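Local coordinates for protein probable exosome complex exonuclease 2 (Archaeoglobus fulgidus, PDB 3M7N) that is probably a non-catalytic subunit of the archaeal RNA-degrading exosome that is thought to contribute to shaping the Rrp41 active site, at residues V81-V86 against E104-V109. Sequence-based numbering, arbitrary orientation.
Sequences VNAELV and ELARVV. With nucleotides of chain L.
Val81 and Ala83 of strand 78-84 rest on Ala106 of helix 100-115. This is a helix-on-sheet layer of the RNase PH-family domain. The strand lies at one margin of the chain's five-stranded mixed sheet, beside strand 131-141. The short axes come within 7.0 Å and run roughly antiparallel, at 144°.

The packing between the two segments is apolar and mostly buried. Ala106 sits at its centre. Its CB approaches the strand backbone, 3.7 Å from Ala83 N, and meets Ala83 CB at 4.0 Å. The small methyl is consistent with the close approach of helix and strand. Val81 has CG1 anti to its backbone N (chi1 178°), which lays this methyl against the helix backbone, 3.4 Å from Ala106 O. The same CG1 meets Val109 CG1. Toward the other end, Leu105 spreads its two methyls: CD2 lies 4.0 Å from Ala83 CB, and CD1 lies 4.4 Å from Leu85 CD1. Leu149 and Ala156 of helix 148-161 pack on Leu105 and Val109 respectively.

The charged side chains Glu104 and Arg107 take no part in this packing. Glu104 forms a salt bridge with Lys103 of a neighbouring exonuclease 1 subunit, and Arg107 NH2 forms one with Glu100 of that same subunit. The Arg107 guanidinium also reaches bound RNA. An alanine here would remove it and would probably leave that Glu100 and the C5 phosphate without this cationic mate. Arg107 bends at chi3 (93°), and its NH1 lies 2.6 Å from OP1 and 2.8 Å from OP2 of C5 in chain L, with OP2 at the guanidinium edge, in plane.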
loop_
_atom_site.group_PDB
_atom_site.type_symbol
_atom_site.label_atom_id
_atom_site.label_comp_id
_atom_site.label_asym_id
_atom_site.label_seq_id
_atom_site.Cartn_x
_atom_site.Cartn_y
_atom_site.Cartn_z
ATOM N N VAL H 81 3.214 20.393 -15.959
ATOM C CA VAL H 81 3.563 20.962 -14.676
ATOM C C VAL H 81 3.468 19.892 -13.597
ATOM O O VAL H 81 2.458 19.215 -13.474
ATOM C CB VAL H 81 2.621 22.152 -14.321
ATOM C CG1 VAL H 81 2.963 22.715 -12.936
ATOM C CG2 VAL H 81 2.710 23.248 -15.375
ATOM N N ASN H 82 4.531 19.730 -12.826
ATOM C CA ASN H 82 4.484 18.832 -11.679
ATOM C C ASN H 82 5.000 19.519 -10.423
ATOM O O ASN H 82 5.850 20.404 -10.481
ATOM C CB ASN H 82 5.282 17.535 -11.934
ATOM C CG ASN H 82 4.647 16.657 -13.001
ATOM O OD1 ASN H 82 4.987 16.746 -14.184
ATOM N ND2 ASN H 82 3.713 15.816 -12.593
ATOM N N ALA H 83 4.491 19.090 -9.282
ATOM C CA ALA H 83 4.976 19.605 -8.035
ATOM C C ALA H 83 5.405 18.457 -7.112
ATOM O O ALA H 83 4.802 17.391 -7.091
ATOM C CB ALA H 83 3.908 20.499 -7.382
ATOM N N GLU H 84 6.486 18.672 -6.385
ATOM C CA GLU H 84 6.810 17.810 -5.271
ATOM C C GLU H 84 6.734 18.664 -4.006
ATOM O O GLU H 84 7.406 19.690 -3.894
ATOM C CB GLU H 84 8.199 17.161 -5.440
ATOM C CG GLU H 84 8.452 16.533 -6.822
ATOM C CD GLU H 84 9.377 15.296 -6.782
ATOM O OE1 GLU H 84 10.621 15.429 -6.592
ATOM N N LEU H 85 5.865 18.256 -3.090
ATOM C CA LEU H 85 5.773 18.863 -1.773
ATOM C C LEU H 85 6.499 17.922 -0.817
ATOM O O LEU H 85 5.897 17.244 0.009
ATOM C CB LEU H 85 4.306 19.044 -1.379
ATOM C CG LEU H 85 3.614 20.340 -1.812
ATOM C CD1 LEU H 85 3.910 20.689 -3.253
ATOM C CD2 LEU H 85 2.106 20.277 -1.579
ATOM N N VAL H 86 7.815 17.860 -0.965
ATOM C CA VAL H 86 8.608 16.827 -0.299
ATOM C C VAL H 86 8.727 17.034 1.212
ATOM O O VAL H 86 8.567 18.152 1.721
ATOM C CB VAL H 86 10.020 16.713 -0.916
ATOM C CG1 VAL H 86 9.934 16.358 -2.413
ATOM C CG2 VAL H 86 10.797 18.001 -0.690
ATOM N N GLU H 104 -3.258 19.044 -6.923
ATOM C CA GLU H 104 -4.055 20.257 -6.973
ATOM C C GLU H 104 -3.183 21.491 -7.253
ATOM O O GLU H 104 -3.429 22.225 -8.202
ATOM C CB GLU H 104 -4.835 20.417 -5.671
ATOM C CG GLU H 104 -5.978 21.407 -5.739
ATOM C CD GLU H 104 -7.155 20.973 -4.886
ATOM O OE1 GLU H 104 -8.257 20.805 -5.450
ATOM O OE2 GLU H 104 -6.967 20.771 -3.663
ATOM N N LEU H 105 -2.161 21.697 -6.434
ATOM C CA LEU H 105 -1.228 22.802 -6.615
ATOM C C LEU H 105 -0.657 22.866 -8.029
ATOM O O LEU H 105 -0.706 23.902 -8.672
ATOM C CB LEU H 105 -0.087 22.704 -5.594
ATOM C CG LEU H 105 0.837 23.924 -5.499
ATOM C CD1 LEU H 105 1.315 24.105 -4.061
ATOM C CD2 LEU H 105 2.018 23.859 -6.478
ATOM N N ALA H 106 -0.116 21.767 -8.531
ATOM C CA ALA H 106 0.491 21.811 -9.860
ATOM C C ALA H 106 -0.549 22.174 -10.906
ATOM O O ALA H 106 -0.253 22.847 -11.892
ATOM C CB ALA H 106 1.151 20.488 -10.217
ATOM N N ARG H 107 -1.767 21.704 -10.703
ATOM C CA ARG H 107 -2.805 21.963 -11.683
ATOM C C ARG H 107 -3.278 23.406 -11.622
ATOM O O ARG H 107 -3.690 23.941 -12.638
ATOM C CB ARG H 107 -3.981 20.996 -11.539
ATOM C CG ARG H 107 -3.650 19.594 -11.986
ATOM C CD ARG H 107 -4.824 18.671 -11.785
ATOM N NE ARG H 107 -5.630 18.584 -12.996
ATOM C CZ ARG H 107 -6.901 18.942 -13.064
ATOM N NH1 ARG H 107 -7.562 18.832 -14.207
ATOM N NH2 ARG H 107 -7.501 19.409 -11.982
ATOM N N VAL H 108 -3.229 24.041 -10.454
ATOM C CA VAL H 108 -3.646 25.427 -10.420
ATOM C C VAL H 108 -2.600 26.252 -11.160
ATOM O O VAL H 108 -2.940 27.062 -12.017
ATOM C CB VAL H 108 -3.906 25.976 -8.999
ATOM C CG1 VAL H 108 -4.135 27.485 -9.059
ATOM C CG2 VAL H 108 -5.119 25.302 -8.375
ATOM N N VAL H 109 -1.328 26.019 -10.853
ATOM C CA VAL H 109 -0.251 26.730 -11.524
ATOM C C VAL H 109 -0.364 26.520 -13.036
ATOM O O VAL H 109 -0.277 27.467 -13.828
ATOM C CB VAL H 109 1.128 26.265 -11.031
ATOM C CG1 VAL H 109 2.201 26.802 -11.915
ATOM C CG2 VAL H 109 1.360 26.674 -9.579
ATOM P P C L 5 -7.951 19.661 -17.170
ATOM O OP1 C L 5 -8.421 20.482 -16.039
ATOM O OP2 C L 5 -7.525 18.256 -16.952
ATOM O "O5'" C L 5 -9.077 19.624 -18.310
ATOM C "C5'" C L 5 -9.889 20.744 -18.603
ATOM C "C4'" C L 5 -10.526 20.570 -19.966
ATOM O "O4'" C L 5 -9.513 20.146 -20.914
ATOM C "C3'" C L 5 -11.573 19.471 -20.086
ATOM O "O3'" C L 5 -12.808 19.884 -19.540
ATOM C "C2'" C L 5 -11.627 19.360 -21.604
ATOM O "O2'" C L 5 -12.217 20.483 -22.242
ATOM C "C1'" C L 5 -10.127 19.325 -21.894
ATOM N N1 C L 5 -9.568 17.950 -21.811
ATOM C C2 C L 5 -10.015 16.989 -22.723
ATOM O O2 C L 5 -10.857 17.324 -23.566
ATOM N N3 C L 5 -9.509 15.730 -22.651
ATOM C C4 C L 5 -8.599 15.419 -21.717
ATOM N N4 C L 5 -8.124 14.167 -21.683
ATOM C C5 C L 5 -8.138 16.389 -20.778
ATOM C C6 C L 5 -8.642 17.626 -20.860
#